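Local coordinates for putative ArsC family related protein (Bacteroides fragilis, PDB 3GKX) that is of unknown function but belongs to the ArsC family of the thioredoxin clan, and so may be related to arsenate reductases, at residues Lys19-Lys22 / Trp23-Asn27; Asn33-Ile36 / Val37-Asn40; Val43-Leu46 / Lys47-Pro51; Gly54-Val57 / Lys58-Phe61; Pro78-Thr81 / Glu82-Ile86. One frame throughout, in Å; residues are numbered along the deposited sequence.

Contact 1 of 5, residues Lys19-Lys22 / Trp23-Asn27; sequences KAKK and WLIEN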
loop_
_atom_site.group_PDB
_atom_site.type_symbol
_atom_site.label_atom_id
_atom_site.label_comp_id
_atom_site.label_asym_id
_atom_site.label_seq_id
_atom_site.Cartn_x
_atom_site.Cartn_y
_atom_site.Cartn_z
ATOM N N LYS B 19 -16.023 3.051 -17.644
ATOM C CA LYS B 19 -14.964 2.243 -18.258
ATOM C C LYS B 19 -14.795 0.899 -17.513
ATOM O O LYS B 19 -14.813 -0.161 -18.132
ATOM C CB LYS B 19 -13.639 3.035 -18.306
ATOM C CG LYS B 19 -13.553 4.094 -19.425
ATOM C CD LYS B 19 -12.474 5.142 -19.129
ATOM C CE LYS B 19 -11.808 5.656 -20.386
ATOM N NZ LYS B 19 -10.599 4.880 -20.810
ATOM N N ALA B 20 -14.667 0.952 -16.186
ATOM C CA ALA B 20 -14.451 -0.243 -15.355
ATOM C C ALA B 20 -15.598 -1.213 -15.484
ATOM O O ALA B 20 -15.383 -2.432 -15.617
ATOM C CB ALA B 20 -14.301 0.148 -13.883
ATOM N N LYS B 21 -16.810 -0.655 -15.410
ATOM C CA LYS B 21 -18.014 -1.419 -15.496
ATOM C C LYS B 21 -18.045 -2.083 -16.889
ATOM O O LYS B 21 -18.271 -3.291 -16.983
ATOM C CB LYS B 21 -19.213 -0.505 -15.264
ATOM C CG LYS B 21 -20.565 -1.097 -15.697
ATOM C CD LYS B 21 -21.459 0.005 -16.259
ATOM C CE LYS B 21 -22.851 -0.496 -16.641
ATOM N NZ LYS B 21 -23.730 -0.519 -15.429
ATOM N N LYS B 22 -17.794 -1.306 -17.957
ATOM C CA LYS B 22 -17.655 -1.888 -19.300
ATOM C C LYS B 22 -16.683 -3.084 -19.319
ATOM O O LYS B 22 -17.027 -4.149 -19.826
ATOM C CB LYS B 22 -17.274 -0.834 -20.369
ATOM C CG LYS B 22 -18.413 0.055 -20.854
ATOM C CD LYS B 22 -17.879 1.101 -21.833
ATOM C CE LYS B 22 -18.585 2.425 -21.684
ATOM N NZ LYS B 22 -17.650 3.601 -21.807
ATOM N N TRP B 23 -15.496 -2.910 -18.730
ATOM C CA TRP B 23 -14.526 -3.994 -18.571
ATOM C C TRP B 23 -15.045 -5.227 -17.803
ATOM O O TRP B 23 -14.838 -6.359 -18.251
ATOM C CB TRP B 23 -13.219 -3.473 -17.952
ATOM C CG TRP B 23 -12.090 -4.472 -17.948
ATOM C CD1 TRP B 23 -11.090 -4.563 -18.851
ATOM C CD2 TRP B 23 -11.870 -5.522 -16.992
ATOM N NE1 TRP B 23 -10.252 -5.606 -18.533
ATOM C CE2 TRP B 23 -10.710 -6.214 -17.396
ATOM C CE3 TRP B 23 -12.561 -5.965 -15.861
ATOM C CZ2 TRP B 23 -10.198 -7.305 -16.682
ATOM C CZ3 TRP B 23 -12.066 -7.064 -15.154
ATOM C CH2 TRP B 23 -10.896 -7.717 -15.563
ATOM N N LEU B 24 -15.717 -5.040 -16.665
ATOM C CA LEU B 24 -16.271 -6.210 -15.945
ATOM C C LEU B 24 -17.246 -7.024 -16.804
ATOM O O LEU B 24 -17.260 -8.250 -16.728
ATOM C CB LEU B 24 -17.004 -5.816 -14.659
ATOM C CG LEU B 24 -16.269 -5.273 -13.440
ATOM C CD1 LEU B 24 -17.346 -4.727 -12.507
ATOM C CD2 LEU B 24 -15.395 -6.359 -12.799
ATOM N N ILE B 25 -18.094 -6.351 -17.572
ATOM C CA ILE B 25 -19.066 -7.079 -18.398
ATOM C C ILE B 25 -18.375 -7.746 -19.592
ATOM O O ILE B 25 -18.573 -8.943 -19.849
ATOM C CB ILE B 25 -20.253 -6.211 -18.850
ATOM C CG1 ILE B 25 -20.945 -5.576 -17.621
ATOM C CG2 ILE B 25 -21.211 -7.058 -19.626
ATOM C CD1 ILE B 25 -21.914 -4.429 -17.959
ATOM N N GLU B 26 -17.549 -6.970 -20.300
ATOM C CA GLU B 26 -16.696 -7.510 -21.363
ATOM C C GLU B 26 -15.992 -8.786 -20.872
ATOM O O GLU B 26 -15.972 -9.779 -21.574
ATOM C CB GLU B 26 -15.676 -6.460 -21.813
ATOM C CG GLU B 26 -14.810 -6.831 -23.000
ATOM C CD GLU B 26 -13.649 -5.858 -23.179
ATOM O OE1 GLU B 26 -12.645 -5.948 -22.423
ATOM O OE2 GLU B 26 -13.741 -4.996 -24.080
ATOM N N ASN B 27 -15.455 -8.773 -19.655
ATOM C CA ASN B 27 -14.718 -9.940 -19.164
ATOM C C ASN B 27 -15.524 -11.033 -18.458
ATOM O O ASN B 27 -14.946 -11.974 -17.901
ATOM C CB ASN B 27 -13.477 -9.514 -18.373
ATOM C CG ASN B 27 -12.419 -8.910 -19.276
ATOM O OD1 ASN B 27 -11.569 -9.624 -19.822
ATOM N ND2 ASN B 27 -12.514 -7.602 -19.505
#
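Lys-21 and Ile-25, one helical turn apart, meet through Lys-21 CG and Ile-25 CD1 at 4.2 Å. Ile-25 CG1 lies anti to the carbonyl carbon (chi1 -55°), which brings it back over the preceding turn to 3.6 Å from Lys-21 O. Beneath these side chains the backbone bonds of Trp-23 N to Lys-19 O, Leu-24 N to Ala-20 O, Ile-25 N to Lys-21 O and Glu-26 N to Lys-22 O keep the alpha-helical pitch. This is helix 15-26 of the beta-alpha-beta unit formed with strands 7-10 and 32-35 in a thioredoxin-like fold; Ala-20 and Leu-24 face inward, against Phe-8 and Trp-116. Trp-23 extends its indole away from the preceding turn, CG opposite the backbone N (chi1 -171°), and its ring meets that of Phe-111. Asn-27, where the helix ends, folds its amide back over the indole, ND2 standing 3.0 Å above the ring plane toward the rim. The same ND2 donates to Trp-23 O at 2.9 Å, the oxygen lying in the amide plane. Asn-27 N also donates to Trp-23 O, at 2.9 Å and from the opposite face of the carbonyl, so two bonds from one residue grip the oxygen.

Contact 2 of 5, residues Asn33-Ile36 / Val37-Asn40; sequences NRLI and VDDN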
loop_
_atom_site.group_PDB
_atom_site.type_symbol
_atom_site.label_atom_id
_atom_site.label_comp_id
_atom_site.label_asym_id
_atom_site.label_seq_id
_atom_site.Cartn_x
_atom_site.Cartn_y
_atom_site.Cartn_z
ATOM N N ASN B 33 -23.503 -4.614 -7.764
ATOM C CA ASN B 33 -23.386 -3.145 -7.847
ATOM C C ASN B 33 -23.585 -2.524 -6.467
ATOM O O ASN B 33 -24.198 -3.142 -5.575
ATOM C CB ASN B 33 -24.373 -2.564 -8.878
ATOM C CG ASN B 33 -23.943 -1.183 -9.427
ATOM O OD1 ASN B 33 -22.904 -1.041 -10.085
ATOM N ND2 ASN B 33 -24.774 -0.168 -9.181
ATOM N N ARG B 34 -22.982 -1.346 -6.277
ATOM C CA ARG B 34 -23.139 -0.517 -5.075
ATOM C C ARG B 34 -22.648 0.899 -5.395
ATOM O O ARG B 34 -21.552 1.103 -5.957
ATOM C CB ARG B 34 -22.428 -1.120 -3.856
ATOM C CG ARG B 34 -22.408 -0.245 -2.596
ATOM C CD ARG B 34 -21.838 -0.982 -1.365
ATOM N NE ARG B 34 -21.505 -0.055 -0.274
ATOM C CZ ARG B 34 -21.029 -0.413 0.917
ATOM N NH1 ARG B 34 -20.772 0.525 1.810
ATOM N NH2 ARG B 34 -20.807 -1.699 1.227
ATOM N N LEU B 35 -23.492 1.868 -5.047
ATOM C CA LEU B 35 -23.269 3.277 -5.295
ATOM C C LEU B 35 -22.473 3.820 -4.121
ATOM O O LEU B 35 -22.996 3.944 -2.990
ATOM C CB LEU B 35 -24.608 4.018 -5.409
ATOM C CG LEU B 35 -25.710 3.461 -6.327
ATOM C CD1 LEU B 35 -27.129 3.847 -5.819
ATOM C CD2 LEU B 35 -25.515 3.846 -7.817
ATOM N N ILE B 36 -21.208 4.146 -4.395
ATOM C CA ILE B 36 -20.272 4.625 -3.383
ATOM C C ILE B 36 -20.733 5.901 -2.646
ATOM O O ILE B 36 -20.324 6.144 -1.512
ATOM C CB ILE B 36 -18.883 4.843 -4.013
ATOM C CG1 ILE B 36 -17.765 4.608 -2.997
ATOM C CG2 ILE B 36 -18.776 6.225 -4.722
ATOM C CD1 ILE B 36 -16.399 4.500 -3.670
ATOM N N VAL B 37 -21.571 6.719 -3.284
ATOM C CA VAL B 37 -22.026 7.947 -2.655
ATOM C C VAL B 37 -23.296 7.748 -1.817
ATOM O O VAL B 37 -23.318 8.137 -0.655
ATOM C CB VAL B 37 -22.165 9.100 -3.681
ATOM C CG1 VAL B 37 -22.701 10.357 -3.015
ATOM C CG2 VAL B 37 -20.800 9.378 -4.319
ATOM N N ASP B 38 -24.334 7.145 -2.395
ATOM C CA ASP B 38 -25.566 6.817 -1.654
ATOM C C ASP B 38 -25.315 5.840 -0.510
ATOM O O ASP B 38 -25.849 5.989 0.578
ATOM C CB ASP B 38 -26.633 6.234 -2.579
ATOM C CG ASP B 38 -27.035 7.189 -3.704
ATOM O OD1 ASP B 38 -26.176 7.513 -4.558
ATOM O OD2 ASP B 38 -28.223 7.593 -3.755
ATOM N N ASP B 39 -24.502 4.834 -0.749
ATOM C CA ASP B 39 -24.221 3.873 0.298
ATOM C C ASP B 39 -22.701 3.832 0.523
ATOM O O ASP B 39 -21.983 2.972 0.004
ATOM C CB ASP B 39 -24.848 2.513 -0.040
ATOM C CG ASP B 39 -24.573 1.453 1.018
ATOM O OD1 ASP B 39 -24.118 1.798 2.137
ATOM O OD2 ASP B 39 -24.795 0.257 0.716
ATOM N N ASN B 40 -22.236 4.806 1.303
ATOM C CA ASN B 40 -20.821 5.093 1.419
ATOM C C ASN B 40 -20.130 4.091 2.339
ATOM O O ASN B 40 -20.797 3.507 3.185
ATOM C CB ASN B 40 -20.578 6.564 1.804
ATOM C CG ASN B 40 -21.416 7.033 2.985
ATOM O OD1 ASN B 40 -22.667 7.127 2.934
ATOM N ND2 ASN B 40 -20.724 7.401 4.048
#
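Arg-34 holds the backbone of Asp-39 with two nitrogens side-on: NE donates to Asp-39 O at 3.1 Å and NH1 to the same oxygen at 3.3 Å. Both nitrogens come from one face of the carbonyl, NH1 well above its plane, while the oxygen sits at the edge of the guanidinium, close to its plane. NH1 also makes a weak bond to Asn-40 O. The Asp-39 carboxylate approaches differently, stacking over one guanidinium face with the two planes 10° apart. Its OD2 lies 3.4 Å from Arg-34 NE, a salt bridge of charge alone, since no N-H points at that oxygen. The arginine reaches this position extended, CG opposite its backbone N (chi1 173°) and the chain straight through NE. Farther along the guanidinium, NH2 forms a salt bridge with Glu-45 of the next helix, which helps to fix the rotation of the group. The turn that presents Asp-39 is closed by Asp-39 N donating to Leu-35 O at 2.8 Å, and Asn-40 CA adds a CH...O contact to Ile-36 O. Leu-35 CB lies 3.9 Å from Asp-38 OD1 at the exposed surface. Separately, the buried Ile-36 packs CG2 on Val-37 CG2. Strand 32-35, hydrogen-bonded to Gln-10, is an outermost strand of the mixed sheet, and the turn carries the chain from this edge toward helix 43-53, within a thioredoxin-like fold.

Contact 3 of 5, residues Val43-Leu46 / Lys47-Pro51; sequences VEEL and KAWIP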
loop_
_atom_site.group_PDB
_atom_site.type_symbol
_atom_site.label_atom_id
_atom_site.label_comp_id
_atom_site.label_asym_id
_atom_site.label_seq_id
_atom_site.Cartn_x
_atom_site.Cartn_y
_atom_site.Cartn_z
ATOM N N VAL B 43 -16.501 2.946 8.554
ATOM C CA VAL B 43 -15.204 2.681 9.176
ATOM C C VAL B 43 -14.847 1.180 9.198
ATOM O O VAL B 43 -13.710 0.809 8.923
ATOM C CB VAL B 43 -15.099 3.294 10.612
ATOM C CG1 VAL B 43 -13.824 2.797 11.333
ATOM C CG2 VAL B 43 -15.116 4.822 10.564
ATOM N N GLU B 44 -15.806 0.329 9.579
ATOM C CA GLU B 44 -15.540 -1.107 9.746
ATOM C C GLU B 44 -15.161 -1.738 8.382
ATOM O O GLU B 44 -14.285 -2.592 8.298
ATOM C CB GLU B 44 -16.734 -1.817 10.368
ATOM C CG GLU B 44 -17.124 -1.338 11.800
ATOM C CD GLU B 44 -18.222 -0.266 11.822
ATOM O OE1 GLU B 44 -18.186 0.695 11.024
ATOM O OE2 GLU B 44 -19.144 -0.365 12.672
ATOM N N GLU B 45 -15.791 -1.269 7.314
ATOM C CA GLU B 45 -15.431 -1.713 5.990
ATOM C C GLU B 45 -14.044 -1.229 5.569
ATOM O O GLU B 45 -13.181 -2.023 5.199
ATOM C CB GLU B 45 -16.478 -1.266 4.982
ATOM C CG GLU B 45 -17.691 -2.170 5.021
ATOM C CD GLU B 45 -18.888 -1.555 4.350
ATOM O OE1 GLU B 45 -18.915 -0.331 4.111
ATOM O OE2 GLU B 45 -19.804 -2.316 4.062
ATOM N N LEU B 46 -13.842 0.080 5.655
ATOM C CA LEU B 46 -12.594 0.666 5.261
ATOM C C LEU B 46 -11.434 -0.001 5.973
ATOM O O LEU B 46 -10.342 -0.192 5.391
ATOM C CB LEU B 46 -12.649 2.162 5.534
ATOM C CG LEU B 46 -13.526 2.811 4.457
ATOM C CD1 LEU B 46 -13.888 4.276 4.774
ATOM C CD2 LEU B 46 -12.853 2.699 3.130
ATOM N N LYS B 47 -11.668 -0.350 7.241
ATOM C CA LYS B 47 -10.622 -0.961 8.047
ATOM C C LYS B 47 -10.293 -2.376 7.595
ATOM O O LYS B 47 -9.221 -2.859 7.871
ATOM C CB LYS B 47 -10.984 -0.930 9.537
ATOM C CG LYS B 47 -10.511 0.335 10.275
ATOM C CD LYS B 47 -10.725 0.212 11.800
ATOM C CE LYS B 47 -10.162 1.450 12.545
ATOM N NZ LYS B 47 -10.864 1.787 13.829
ATOM N N ALA B 48 -11.215 -3.044 6.921
ATOM C CA ALA B 48 -10.922 -4.350 6.282
ATOM C C ALA B 48 -10.426 -4.165 4.837
ATOM O O ALA B 48 -9.512 -4.864 4.379
ATOM C CB ALA B 48 -12.163 -5.252 6.312
ATOM N N TRP B 49 -11.018 -3.217 4.115
ATOM C CA TRP B 49 -10.671 -3.069 2.683
ATOM C C TRP B 49 -9.282 -2.506 2.435
ATOM O O TRP B 49 -8.638 -2.909 1.483
ATOM C CB TRP B 49 -11.697 -2.251 1.915
ATOM C CG TRP B 49 -13.044 -2.870 1.964
ATOM C CD1 TRP B 49 -13.334 -4.154 2.303
ATOM C CD2 TRP B 49 -14.304 -2.242 1.627
ATOM N NE1 TRP B 49 -14.696 -4.356 2.235
ATOM C CE2 TRP B 49 -15.309 -3.203 1.821
ATOM C CE3 TRP B 49 -14.671 -0.957 1.224
ATOM C CZ2 TRP B 49 -16.659 -2.922 1.631
ATOM C CZ3 TRP B 49 -16.014 -0.683 1.017
ATOM C CH2 TRP B 49 -16.988 -1.660 1.222
ATOM N N ILE B 50 -8.807 -1.602 3.291
ATOM C CA ILE B 50 -7.552 -0.925 2.990
ATOM C C ILE B 50 -6.353 -1.880 3.068
ATOM O O ILE B 50 -5.541 -1.902 2.133
ATOM C CB ILE B 50 -7.357 0.326 3.877
ATOM C CG1 ILE B 50 -8.333 1.406 3.461
ATOM C CG2 ILE B 50 -5.887 0.824 3.827
ATOM C CD1 ILE B 50 -8.466 2.529 4.500
ATOM N N PRO B 51 -6.218 -2.641 4.187
ATOM C CA PRO B 51 -5.149 -3.636 4.283
ATOM C C PRO B 51 -5.181 -4.663 3.157
ATOM O O PRO B 51 -4.135 -5.007 2.656
ATOM C CB PRO B 51 -5.375 -4.323 5.646
ATOM C CG PRO B 51 -6.504 -3.641 6.275
ATOM C CD PRO B 51 -6.902 -2.437 5.475
#
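Glu-45 O receives two backbone N-H groups: Trp-49 N at 2.7 Å, almost in line with the carbonyl, and Ala-48 N at 2.8 Å, from above the carbonyl plane. Lys-47 N to Val-43 O and Ile-50 N to Leu-46 O continue the helix, whereas the bond from Ala-48 N to Glu-44 O is weak. The kink falls at Pro-51, whose N has no bond to the turn before. Glu-45 and Trp-49 run side by side in the same direction. Glu-45 CB sits over the six-membered ring, 3.7 Å from its centroid and 10° off the normal, a CH-pi contact; CG and the carboxylate follow across the same ring, the carboxylate 20° from parallel to it. OE1 accepts from Thr-42 N at the helix start and OE2 pairs with Arg-34, two bonds that hold the carboxylate. Helix 43-53 is wedged between sheet and helix: Trp-49 rests on Leu-7 and Leu-9 of strand 7-10, while Leu-46 and Ile-50 pack on Ile-86 of helix 82-89. Lys-47 lies alongside Val-43, its NZ 4.0 Å from Val-43 CG1 and salt-bridged to Glu-83. Ile-50 CG1, anti to the carbonyl carbon (chi1 -71°), turns back to 3.2 Å from Leu-46 O.

Contact 4 of 5, residues Gly54-Val57 / Lys58-Phe61; sequences GLPV and KKFF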
loop_
_atom_site.group_PDB
_atom_site.type_symbol
_atom_site.label_atom_id
_atom_site.label_comp_id
_atom_site.label_asym_id
_atom_site.label_seq_id
_atom_site.Cartn_x
_atom_site.Cartn_y
_atom_site.Cartn_z
ATOM N N GLY B 54 -3.504 -3.447 0.034
ATOM C CA GLY B 54 -2.049 -3.249 0.049
ATOM C C GLY B 54 -1.584 -1.801 -0.184
ATOM O O GLY B 54 -0.352 -1.537 -0.266
ATOM N N LEU B 55 -2.549 -0.860 -0.246
ATOM C CA LEU B 55 -2.238 0.529 -0.580
ATOM C C LEU B 55 -2.257 1.493 0.600
ATOM O O LEU B 55 -2.955 1.219 1.572
ATOM C CB LEU B 55 -3.240 1.066 -1.569
ATOM C CG LEU B 55 -3.366 0.492 -2.959
ATOM C CD1 LEU B 55 -4.615 1.137 -3.564
ATOM C CD2 LEU B 55 -2.092 0.788 -3.769
ATOM N N PRO B 56 -1.504 2.646 0.499
ATOM C CA PRO B 56 -1.623 3.709 1.480
ATOM C C PRO B 56 -3.049 4.255 1.588
ATOM O O PRO B 56 -3.825 4.260 0.620
ATOM C CB PRO B 56 -0.643 4.806 0.952
ATOM C CG PRO B 56 0.321 4.078 0.084
ATOM C CD PRO B 56 -0.501 2.978 -0.536
ATOM N N VAL B 57 -3.399 4.712 2.772
ATOM C CA VAL B 57 -4.751 5.116 2.998
ATOM C C VAL B 57 -5.070 6.332 2.171
ATOM O O VAL B 57 -6.220 6.485 1.749
ATOM C CB VAL B 57 -5.024 5.404 4.464
ATOM C CG1 VAL B 57 -6.490 5.906 4.638
ATOM C CG2 VAL B 57 -4.768 4.122 5.271
ATOM N N LYS B 58 -4.070 7.183 1.909
ATOM C CA LYS B 58 -4.307 8.332 1.007
ATOM C C LYS B 58 -4.775 7.943 -0.401
ATOM O O LYS B 58 -5.488 8.717 -1.030
ATOM C CB LYS B 58 -3.123 9.307 0.983
ATOM C CG LYS B 58 -1.800 8.679 0.696
ATOM C CD LYS B 58 -0.724 9.726 0.803
ATOM C CE LYS B 58 0.631 9.156 0.437
ATOM N NZ LYS B 58 0.906 7.904 1.130
ATOM N N LYS B 59 -4.424 6.732 -0.862
ATOM C CA LYS B 59 -4.827 6.250 -2.194
ATOM C C LYS B 59 -6.322 5.971 -2.292
ATOM O O LYS B 59 -6.850 5.727 -3.378
ATOM C CB LYS B 59 -4.061 4.989 -2.613
ATOM C CG LYS B 59 -2.542 5.129 -2.840
ATOM C CD LYS B 59 -2.236 6.205 -3.828
ATOM C CE LYS B 59 -1.243 5.751 -4.870
ATOM N NZ LYS B 59 -1.270 6.762 -6.003
ATOM N N PHE B 60 -7.000 5.984 -1.159
ATOM C CA PHE B 60 -8.455 5.798 -1.143
ATOM C C PHE B 60 -9.185 7.118 -1.222
ATOM O O PHE B 60 -10.405 7.155 -1.059
ATOM C CB PHE B 60 -8.885 5.054 0.113
ATOM C CG PHE B 60 -8.730 3.560 -0.001
ATOM C CD1 PHE B 60 -9.862 2.729 -0.090
ATOM C CD2 PHE B 60 -7.448 2.978 -0.056
ATOM C CE1 PHE B 60 -9.719 1.324 -0.208
ATOM C CE2 PHE B 60 -7.314 1.608 -0.175
ATOM C CZ PHE B 60 -8.455 0.779 -0.246
ATOM N N PHE B 61 -8.443 8.207 -1.453
ATOM C CA PHE B 61 -9.071 9.497 -1.631
ATOM C C PHE B 61 -9.339 9.827 -3.095
ATOM O O PHE B 61 -8.511 9.607 -3.971
ATOM C CB PHE B 61 -8.314 10.619 -0.879
ATOM C CG PHE B 61 -8.607 10.644 0.612
ATOM C CD1 PHE B 61 -9.618 11.456 1.124
ATOM C CD2 PHE B 61 -7.912 9.810 1.497
ATOM C CE1 PHE B 61 -9.900 11.461 2.504
ATOM C CE2 PHE B 61 -8.184 9.807 2.875
ATOM C CZ PHE B 61 -9.180 10.628 3.374
#
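Pro-56 O and Val-57 O each accept a backbone N-H from three residues on: Lys-59 N at 2.9 Å and Phe-60 N at 3.1 Å. In both bonds the donor stands above the carbonyl plane, the geometry of a tight 3-10 turn. Phe-61 N continues the i to i+3 pattern to Lys-58 O. Side chains gather around the proline. Lys-58 CG takes the position between the backbone N and carbonyl carbon (chi1 53°), and a bend at chi4 brings NZ to 3.5 Å from Pro-56 CB, a van der Waals contact; this charged end pairs with Glu-82 of the second subunit. Lys-59 lies along the same ring, its CG 3.8 Å from Pro-56 CD, while its CB meets Leu-55 CD1, the two side chains crossing at about a right angle. The aromatic contacts are edge-on: Leu-55 CB approaches Phe-60 CE2 at 4.3 Å, and Val-57 O lies at the rim of Phe-61, 3.7 Å from CD2. Phe-60 also touches Val-109. A 3-10 segment forms the link after helix 43-53, packing into the core through Val-57 and Phe-60, on Ile-50 and helix 82-89, and meeting the second subunit through Pro-56 and Lys-58.

Contact 5 of 5, residues Pro78-Thr81 / Glu82-Ile86; sequences PTMT and EEEQI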
loop_
_atom_site.group_PDB
_atom_site.type_symbol
_atom_site.label_atom_id
_atom_site.label_comp_id
_atom_site.label_asym_id
_atom_site.label_seq_id
_atom_site.Cartn_x
_atom_site.Cartn_y
_atom_site.Cartn_z
ATOM N N PRO B 78 -1.425 14.524 5.262
ATOM C CA PRO B 78 -0.270 14.034 5.984
ATOM C C PRO B 78 -0.493 14.108 7.491
ATOM O O PRO B 78 -0.653 13.056 8.137
ATOM C CB PRO B 78 0.842 14.961 5.510
ATOM C CG PRO B 78 0.501 15.148 4.081
ATOM C CD PRO B 78 -1.012 15.259 4.051
ATOM N N THR B 79 -0.563 15.332 8.005
ATOM C CA THR B 79 -0.891 15.663 9.403
ATOM C C THR B 79 -1.998 14.818 10.095
ATOM O O THR B 79 -2.229 14.929 11.318
ATOM C CB THR B 79 -1.211 17.185 9.509
ATOM O OG1 THR B 79 -2.541 17.432 9.056
ATOM C CG2 THR B 79 -0.257 17.962 8.649
HETATM N N MSE B 80 -2.652 13.964 9.309
HETATM C CA MSE B 80 -3.639 13.029 9.825
HETATM C C MSE B 80 -3.106 11.616 9.972
HETATM O O MSE B 80 -2.344 11.110 9.131
HETATM C CB MSE B 80 -4.854 12.997 8.918
HETATM C CG MSE B 80 -5.313 14.388 8.511
HETATM SE SE MSE B 80 -7.151 14.279 7.933
HETATM C CE MSE B 80 -6.977 13.433 6.207
ATOM N N THR B 81 -3.539 10.973 11.047
ATOM C CA THR B 81 -3.167 9.608 11.297
ATOM C C THR B 81 -4.115 8.749 10.466
ATOM O O THR B 81 -5.164 9.225 10.012
ATOM C CB THR B 81 -3.317 9.285 12.796
ATOM O OG1 THR B 81 -4.708 9.370 13.153
ATOM C CG2 THR B 81 -2.497 10.270 13.673
ATOM N N GLU B 82 -3.739 7.491 10.279
ATOM C CA GLU B 82 -4.572 6.507 9.605
ATOM C C GLU B 82 -5.959 6.463 10.243
ATOM O O GLU B 82 -6.949 6.533 9.518
ATOM C CB GLU B 82 -3.930 5.118 9.670
ATOM C CG GLU B 82 -4.690 4.054 8.910
ATOM C CD GLU B 82 -4.189 2.631 9.196
ATOM O OE1 GLU B 82 -2.983 2.356 9.027
ATOM O OE2 GLU B 82 -5.014 1.794 9.611
ATOM N N GLU B 83 -6.029 6.303 11.572
ATOM C CA GLU B 83 -7.311 6.382 12.301
ATOM C C GLU B 83 -8.128 7.600 11.829
ATOM O O GLU B 83 -9.263 7.435 11.386
ATOM C CB GLU B 83 -7.141 6.457 13.831
ATOM C CG GLU B 83 -6.728 5.155 14.545
ATOM C CD GLU B 83 -7.664 3.944 14.289
ATOM O OE1 GLU B 83 -8.921 4.103 14.314
ATOM O OE2 GLU B 83 -7.131 2.815 14.087
ATOM N N GLU B 84 -7.540 8.795 11.885
ATOM C CA GLU B 84 -8.250 10.018 11.456
ATOM C C GLU B 84 -8.657 10.027 9.969
ATOM O O GLU B 84 -9.805 10.356 9.632
ATOM C CB GLU B 84 -7.467 11.269 11.813
ATOM C CG GLU B 84 -7.136 11.363 13.293
ATOM C CD GLU B 84 -6.128 12.451 13.602
ATOM O OE1 GLU B 84 -5.322 12.800 12.710
ATOM O OE2 GLU B 84 -6.158 12.985 14.746
ATOM N N GLN B 85 -7.716 9.678 9.089
ATOM C CA GLN B 85 -8.008 9.506 7.661
ATOM C C GLN B 85 -9.163 8.519 7.392
ATOM O O GLN B 85 -10.023 8.798 6.576
ATOM C CB GLN B 85 -6.761 9.041 6.909
ATOM C CG GLN B 85 -5.723 10.127 6.661
ATOM C CD GLN B 85 -4.387 9.546 6.292
ATOM O OE1 GLN B 85 -4.269 8.346 6.095
ATOM N NE2 GLN B 85 -3.364 10.389 6.207
ATOM N N ILE B 86 -9.176 7.368 8.075
ATOM C CA ILE B 86 -10.264 6.396 7.891
ATOM C C ILE B 86 -11.602 6.930 8.424
ATOM O O ILE B 86 -12.623 6.816 7.733
ATOM C CB ILE B 86 -9.928 5.005 8.485
ATOM C CG1 ILE B 86 -8.703 4.396 7.775
ATOM C CG2 ILE B 86 -11.146 4.109 8.444
ATOM C CD1 ILE B 86 -8.189 3.057 8.379
#
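Thr-81 and Glu-84 bond to each other reciprocally as a capping box at the start of helix 82-89. Thr-81 OG1, at the N-cap, accepts from Glu-84 N at 3.2 Å; in return Glu-84 OE1 accepts from Thr-81 N at 3.0 Å, the N-H coming from above the carboxylate plane. The threonine hydroxyl lies between its backbone N and carbonyl carbon (chi1 65°), which turns it over the first helical turn, and Glu-84 CG comes within 3.1 Å of it. Gln-85 N donates nearly straight to Thr-81 O at 2.8 Å and starts the regular helical bonding. The selenomethionine Met-80 bends at chi3 and lays CE 3.6 Å from Gln-85 CG, its side chain running aslant to the glutamine, whose NE2 donates to Leu-77 O. This is the close part of the contact: the side chain of the N-cap satisfies the Glu-84 N-H of the first turn, while Glu-84 takes the N-H of the N-cap residue, and its negative charge beside the helix N-terminus would probably be stabilised by the helix dipole. Pro-78 and Thr-79 form the loose side, exposed and hardly touching segment 82-86, with Thr-79 OG1 bonded to Lys-76 O. Beyond the cap, helix 82-89 lies against helix 43-53, the 54-61 turn and the second subunit.

Overall arrangement
Contacts 3, 4 and 5 form a cluster in which helix 43-53, the 3-10 turn and helix 82-89 share apolar packing of Ile-50, Val-57 and Ile-86. Contacts 4 and 5 also border the second subunit. Contact 1 lies across the chain's centre from all three, its centre about 33 Å from that of contact 5. Contact 2 connects to the cluster at contact 3, where Arg-34 reaches both Glu-45 and the Trp-49 ring. Contacts 2 and 5 are at the surface, contact 2 through an arginine gripping a loop carbonyl, contact 5 through a side-chain capping box at a helix start. Contacts 1, 3 and 4 are partly buried: 1 and 3 on i to i+4 ladders, 4 on 3-10 turns.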